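Local atomic coordinates of 2-oxoglutarate (2OG) and Fe(II)-dependent oxygenase superfamily protein (Arabidopsis thaliana, PDB entry 6KWA), a protein that probably catalyses the irreversible, 2-oxoglutarate-dependent oxidation of the plant hormone indole-3-acetic acid to inactive 2-oxoindole-3-acetic acid, as a non-haem dioxygenase. Residues 186-192 and 226-231; 156-162 and 232-236. One frame throughout, in Å; residues are numbered along the deposited sequence.

Contact 1 (186-192 and 226-231). With MG (magnesium ion), chain D.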
loop_
_atom_site.group_PDB
_atom_site.type_symbol
_atom_site.label_atom_id
_atom_site.label_comp_id
_atom_site.label_asym_id
_atom_site.label_seq_id
_atom_site.Cartn_x
_atom_site.Cartn_y
_atom_site.Cartn_z
ATOM N N GLY A 186 8.644 -11.643 -4.189
ATOM C CA GLY A 186 9.020 -12.419 -3.023
ATOM C C GLY A 186 8.200 -12.069 -1.801
ATOM O O GLY A 186 8.380 -12.666 -0.732
ATOM N N LEU A 187 7.296 -11.105 -1.967
ATOM C CA LEU A 187 6.345 -10.754 -0.927
ATOM C C LEU A 187 5.592 -12.012 -0.518
ATOM O O LEU A 187 5.230 -12.825 -1.371
ATOM C CB LEU A 187 5.400 -9.664 -1.419
ATOM C CG LEU A 187 4.225 -9.280 -0.535
ATOM C CD1 LEU A 187 4.714 -8.588 0.720
ATOM C CD2 LEU A 187 3.353 -8.340 -1.331
ATOM N N GLU A 188 5.354 -12.172 0.780
ATOM C CA GLU A 188 4.614 -13.327 1.284
ATOM C C GLU A 188 3.751 -12.955 2.451
ATOM O O GLU A 188 4.077 -12.040 3.190
ATOM C CB GLU A 188 5.575 -14.420 1.758
ATOM C CG GLU A 188 5.824 -15.547 0.815
ATOM C CD GLU A 188 6.678 -16.623 1.463
ATOM O OE1 GLU A 188 7.245 -16.351 2.557
ATOM O OE2 GLU A 188 6.771 -17.732 0.884
ATOM N N ALA A 189 2.691 -13.723 2.657
ATOM C CA ALA A 189 1.687 -13.377 3.653
ATOM C C ALA A 189 1.247 -14.594 4.430
ATOM O O ALA A 189 1.184 -15.700 3.887
ATOM C CB ALA A 189 0.483 -12.730 3.007
ATOM N N MET A 190 0.906 -14.378 5.691
ATOM C CA MET A 190 0.458 -15.465 6.531
ATOM C C MET A 190 -1.032 -15.719 6.372
ATOM O O MET A 190 -1.831 -14.786 6.424
ATOM C CB MET A 190 0.764 -15.173 7.998
ATOM C CG MET A 190 0.490 -16.360 8.905
ATOM S SD MET A 190 0.890 -16.007 10.625
ATOM C CE MET A 190 2.668 -15.897 10.483
ATOM N N ASP A 191 -1.376 -16.976 6.122
ATOM C CA ASP A 191 -2.730 -17.496 6.281
ATOM C C ASP A 191 -3.005 -17.647 7.776
ATOM O O ASP A 191 -2.345 -18.434 8.452
ATOM C CB ASP A 191 -2.872 -18.841 5.558
ATOM C CG ASP A 191 -4.291 -19.427 5.619
ATOM O OD1 ASP A 191 -5.107 -19.053 6.493
ATOM O OD2 ASP A 191 -4.592 -20.284 4.761
ATOM N N ASN A 192 -3.953 -16.884 8.304
ATOM C CA ASN A 192 -4.266 -16.957 9.733
ATOM C C ASN A 192 -4.941 -18.269 10.203
ATOM O O ASN A 192 -5.097 -18.477 11.405
ATOM C CB ASN A 192 -5.141 -15.772 10.137
ATOM C CG ASN A 192 -4.347 -14.504 10.331
ATOM O OD1 ASN A 192 -3.130 -14.541 10.536
ATOM N ND2 ASN A 192 -5.028 -13.370 10.278
ATOM N N VAL A 226 -3.710 -8.200 7.201
ATOM C CA VAL A 226 -2.852 -9.324 6.870
ATOM C C VAL A 226 -1.390 -9.164 7.325
ATOM O O VAL A 226 -0.794 -8.068 7.279
ATOM C CB VAL A 226 -2.892 -9.625 5.342
ATOM C CG1 VAL A 226 -2.288 -8.489 4.532
ATOM C CG2 VAL A 226 -2.212 -10.988 5.052
ATOM N N LYS A 227 -0.822 -10.286 7.760
ATOM C CA LYS A 227 0.573 -10.329 8.153
ATOM C C LYS A 227 1.394 -10.665 6.930
ATOM O O LYS A 227 1.162 -11.680 6.272
ATOM C CB LYS A 227 0.835 -11.371 9.251
ATOM C CG LYS A 227 0.060 -11.204 10.558
ATOM C CD LYS A 227 0.453 -12.337 11.525
ATOM C CE LYS A 227 -0.197 -12.226 12.894
ATOM N NZ LYS A 227 -1.661 -12.553 12.832
ATOM N N HIS A 228 2.374 -9.833 6.634
ATOM C CA HIS A 228 3.162 -10.077 5.443
ATOM C C HIS A 228 4.640 -9.733 5.626
ATOM O O HIS A 228 5.029 -9.000 6.545
ATOM C CB HIS A 228 2.569 -9.288 4.254
ATOM C CG HIS A 228 2.436 -7.819 4.497
ATOM N ND1 HIS A 228 1.460 -7.285 5.311
ATOM C CD2 HIS A 228 3.130 -6.764 4.001
ATOM C CE1 HIS A 228 1.572 -5.967 5.324
ATOM N NE2 HIS A 228 2.576 -5.625 4.537
ATOM N N ARG A 229 5.452 -10.252 4.716
ATOM C CA ARG A 229 6.885 -9.978 4.726
ATOM C C ARG A 229 7.409 -10.188 3.317
ATOM O O ARG A 229 6.766 -10.855 2.498
ATOM C CB ARG A 229 7.632 -10.913 5.669
ATOM C CG ARG A 229 7.137 -12.320 5.519
ATOM C CD ARG A 229 7.999 -13.343 6.205
ATOM N NE ARG A 229 7.608 -14.686 5.780
ATOM C CZ ARG A 229 8.062 -15.800 6.336
ATOM N NH1 ARG A 229 8.913 -15.725 7.350
ATOM N NH2 ARG A 229 7.654 -16.985 5.895
ATOM N N VAL A 230 8.591 -9.647 3.051
ATOM C CA VAL A 230 9.249 -9.874 1.778
ATOM C C VAL A 230 10.471 -10.762 2.009
ATOM O O VAL A 230 11.303 -10.502 2.879
ATOM C CB VAL A 230 9.642 -8.558 1.083
ATOM C CG1 VAL A 230 10.437 -7.666 2.024
ATOM C CG2 VAL A 230 10.430 -8.854 -0.186
ATOM N N GLN A 231 10.525 -11.853 1.259
ATOM C CA GLN A 231 11.617 -12.806 1.344
ATOM C C GLN A 231 12.636 -12.576 0.240
ATOM O O GLN A 231 12.274 -12.270 -0.896
ATOM C CB GLN A 231 11.080 -14.223 1.249
ATOM C CG GLN A 231 11.086 -14.972 2.540
ATOM C CD GLN A 231 11.015 -16.447 2.290
ATOM O OE1 GLN A 231 10.607 -16.878 1.209
ATOM N NE2 GLN A 231 11.411 -17.239 3.279
HETATM MG MG MG D . 3.656 -3.843 4.393
HETATM O O HOH W 1 -3.584 -10.574 11.033
#
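H228 lays its imidazole beside L187, whose CD1 lies 4.1 Å from H228 CD2, while H228 NE2 binds the magnesium ion at 2.1 Å. Histidine suits the place because its two nitrogens do different work: ND1 donates to V226 O (3.1 Å), which fixes the ring and leaves NE2 for the metal. H169 and D171 complete the protein ligands of this site, the HxD...H facial triad of the 2-oxoglutarate oxygenases, where iron would be the natural metal. The backbones pair antiparallel. E188 and R229 form a hydrogen-bonded pair (E188 N to R229 O 2.6 Å, R229 N to E188 O 2.7 Å), flanked by M190 N to K227 O (2.8 Å) and Q231 N to G186 O (3.0 Å). On the face away from the metal, E188 OE1 and R229 NH2 make a long, weak salt bridge of 3.4 Å, apt for charged residues at partly exposed positions. Small A189 sits on the metal-side face, its CB 3.8 Å from V226 CG2. Strands 187-190 and 228-231 are the central pair of a four-stranded antiparallel sheet of the double-stranded β-helix, with strand 197-200 beyond the first and strand 164-169 beyond the second.

Contact 2 (156-162 and 232-236)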
loop_
_atom_site.group_PDB
_atom_site.type_symbol
_atom_site.label_atom_id
_atom_site.label_comp_id
_atom_site.label_asym_id
_atom_site.label_seq_id
_atom_site.Cartn_x
_atom_site.Cartn_y
_atom_site.Cartn_z
ATOM N N PHE A 156 19.408 -6.565 -1.726
ATOM C CA PHE A 156 19.751 -7.912 -1.244
ATOM C C PHE A 156 21.106 -8.348 -1.805
ATOM O O PHE A 156 21.325 -8.316 -3.013
ATOM C CB PHE A 156 18.627 -8.903 -1.628
ATOM C CG PHE A 156 17.295 -8.548 -1.014
ATOM C CD1 PHE A 156 17.221 -8.152 0.314
ATOM C CD2 PHE A 156 16.141 -8.528 -1.775
ATOM C CE1 PHE A 156 16.026 -7.806 0.875
ATOM C CE2 PHE A 156 14.940 -8.175 -1.212
ATOM C CZ PHE A 156 14.888 -7.813 0.120
ATOM N N LYS A 157 22.010 -8.722 -0.905
ATOM C CA LYS A 157 23.354 -9.193 -1.248
ATOM C C LYS A 157 23.431 -10.713 -1.133
ATOM O O LYS A 157 22.526 -11.297 -0.556
ATOM C CB LYS A 157 24.389 -8.547 -0.323
ATOM C CG LYS A 157 25.426 -7.709 -1.101
ATOM C CD LYS A 157 25.687 -6.291 -0.528
ATOM C CE LYS A 157 26.396 -5.499 -1.571
ATOM N NZ LYS A 157 26.887 -4.203 -0.933
ATOM N N PRO A 158 24.498 -11.362 -1.668
ATOM C CA PRO A 158 24.481 -12.834 -1.781
ATOM C C PRO A 158 24.301 -13.568 -0.455
ATOM O O PRO A 158 23.840 -14.708 -0.456
ATOM C CB PRO A 158 25.846 -13.149 -2.387
ATOM C CG PRO A 158 26.109 -11.982 -3.255
ATOM C CD PRO A 158 25.576 -10.790 -2.501
ATOM N N GLU A 159 24.634 -12.916 0.656
ATOM C CA GLU A 159 24.465 -13.534 1.961
ATOM C C GLU A 159 23.000 -13.532 2.394
ATOM O O GLU A 159 22.598 -14.333 3.243
ATOM C CB GLU A 159 25.322 -12.814 3.013
ATOM C CG GLU A 159 25.249 -13.432 4.427
ATOM C CD GLU A 159 25.825 -14.853 4.517
ATOM O OE1 GLU A 159 26.514 -15.292 3.571
ATOM O OE2 GLU A 159 25.579 -15.537 5.536
ATOM N N THR A 160 22.201 -12.645 1.806
ATOM C CA THR A 160 20.798 -12.515 2.195
ATOM C C THR A 160 19.919 -13.583 1.547
ATOM O O THR A 160 18.835 -13.892 2.047
ATOM C CB THR A 160 20.227 -11.122 1.813
ATOM O OG1 THR A 160 21.169 -10.102 2.168
ATOM C CG2 THR A 160 18.904 -10.861 2.529
ATOM N N VAL A 161 20.397 -14.149 0.439
ATOM C CA VAL A 161 19.612 -15.122 -0.318
ATOM C C VAL A 161 19.192 -16.290 0.555
ATOM O O VAL A 161 20.013 -16.903 1.232
ATOM C CB VAL A 161 20.373 -15.644 -1.555
ATOM C CG1 VAL A 161 19.509 -16.625 -2.329
ATOM C CG2 VAL A 161 20.768 -14.480 -2.454
ATOM N N GLY A 162 17.894 -16.579 0.536
ATOM C CA GLY A 162 17.333 -17.670 1.313
ATOM C C GLY A 162 16.779 -17.242 2.662
ATOM O O GLY A 162 16.196 -18.057 3.373
ATOM N N CYS A 232 13.911 -12.728 0.566
ATOM C CA CYS A 232 14.941 -12.602 -0.455
ATOM C C CYS A 232 15.085 -13.883 -1.276
ATOM O O CYS A 232 15.336 -14.946 -0.721
ATOM C CB CYS A 232 16.279 -12.246 0.182
ATOM S SG CYS A 232 17.634 -12.385 -0.976
ATOM N N LYS A 233 14.979 -13.779 -2.599
ATOM C CA LYS A 233 15.021 -14.968 -3.448
ATOM C C LYS A 233 16.307 -14.937 -4.270
ATOM O O LYS A 233 16.816 -15.978 -4.693
ATOM C CB LYS A 233 13.804 -15.055 -4.391
ATOM C CG LYS A 233 12.465 -15.445 -3.733
ATOM C CD LYS A 233 11.314 -15.573 -4.759
ATOM C CE LYS A 233 10.801 -14.219 -5.253
ATOM N NZ LYS A 233 9.490 -14.307 -5.987
ATOM N N GLU A 234 16.838 -13.737 -4.480
ATOM C CA GLU A 234 18.079 -13.559 -5.227
ATOM C C GLU A 234 18.764 -12.255 -4.827
ATOM O O GLU A 234 18.091 -11.255 -4.572
ATOM C CB GLU A 234 17.815 -13.600 -6.728
ATOM C CG GLU A 234 16.766 -12.621 -7.192
ATOM C CD GLU A 234 16.549 -12.712 -8.676
ATOM O OE1 GLU A 234 17.095 -13.662 -9.279
ATOM O OE2 GLU A 234 15.853 -11.837 -9.238
ATOM N N ALA A 235 20.095 -12.273 -4.761
ATOM C CA ALA A 235 20.870 -11.060 -4.491
ATOM C C ALA A 235 20.657 -10.057 -5.616
ATOM O O ALA A 235 21.230 -10.169 -6.701
ATOM C CB ALA A 235 22.345 -11.379 -4.326
ATOM N N THR A 236 19.782 -9.095 -5.355
ATOM C CA THR A 236 19.383 -8.149 -6.381
ATOM C C THR A 236 18.869 -6.810 -5.807
ATOM O O THR A 236 18.776 -6.630 -4.580
ATOM C CB THR A 236 18.317 -8.793 -7.286
ATOM O OG1 THR A 236 18.134 -7.995 -8.461
ATOM C CG2 THR A 236 17.002 -8.905 -6.544
#
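At F156, just past strand 147-155, the backbone still pairs with the other segment: F156 N donates to T236 O at 2.9 Å. Its CA-to-CB bond points toward 232-236, and one ring face lies over C232, whose CB is 4.1 Å from the ring centroid and 14° off its normal, a CH-π contact. C232 SG approaches more obliquely, 4.5 Å from the same centroid, and also touches F156 CB at 3.7 Å. A flat aromatic thus shares a buried spot with a small, polarisable thiol. The CA-to-CB bond of K157 points away from 232-236, as suits a long charged residue at the surface, but K157 O accepts a 2.7 Å bond from T160 N, closing a turn through P158 and E159. Proline, with its fixed phi, fits this tight bend, and P158 CD rests 3.8 Å from A235 CB. T160 adds a weak bond from OG1 to K157 O (3.3 Å) and sets CG2 3.8 Å from C232 CB. V161 then folds back over the other loop, CG2 lying 4.0 Å from both C232 SG and A235 CB. G162 adopts a positive phi, where a CB would jam against the preceding carbonyl, and G162 N donates to C232 O at 3.3 Å. Y154 and R238, which bind 2-oxoglutarate in this protein, have side chains about 4 Å from that of F156. The contact thus consists of two backbone hydrogen bonds with apolar and sulfur-aromatic packing, and no salt bridge links the segments.

In the fold
Contact 1 is nested inside the chain loop closed by contact 2, and the two adjoin where the chain leaves strand 228-231 for the loop 232-236; they also touch by packing, G186 N lying 3.3 Å from K233 NZ. Their centres are about 17 Å apart. Contact 1 is nearer the middle of the chain, about 14 Å from its centre against 23 Å, and joins two strands of one sheet through regular backbone bonds, with a metal ligand on one face and a charged pair on the other. Contact 2 joins two loops, mostly exposed around a small buried F156-C232 centre, and has fewer backbone bonds. Both belong to the 2-oxoglutarate oxygenase region, one holding a metal ligand, the other flanking two cosubstrate-binding residues.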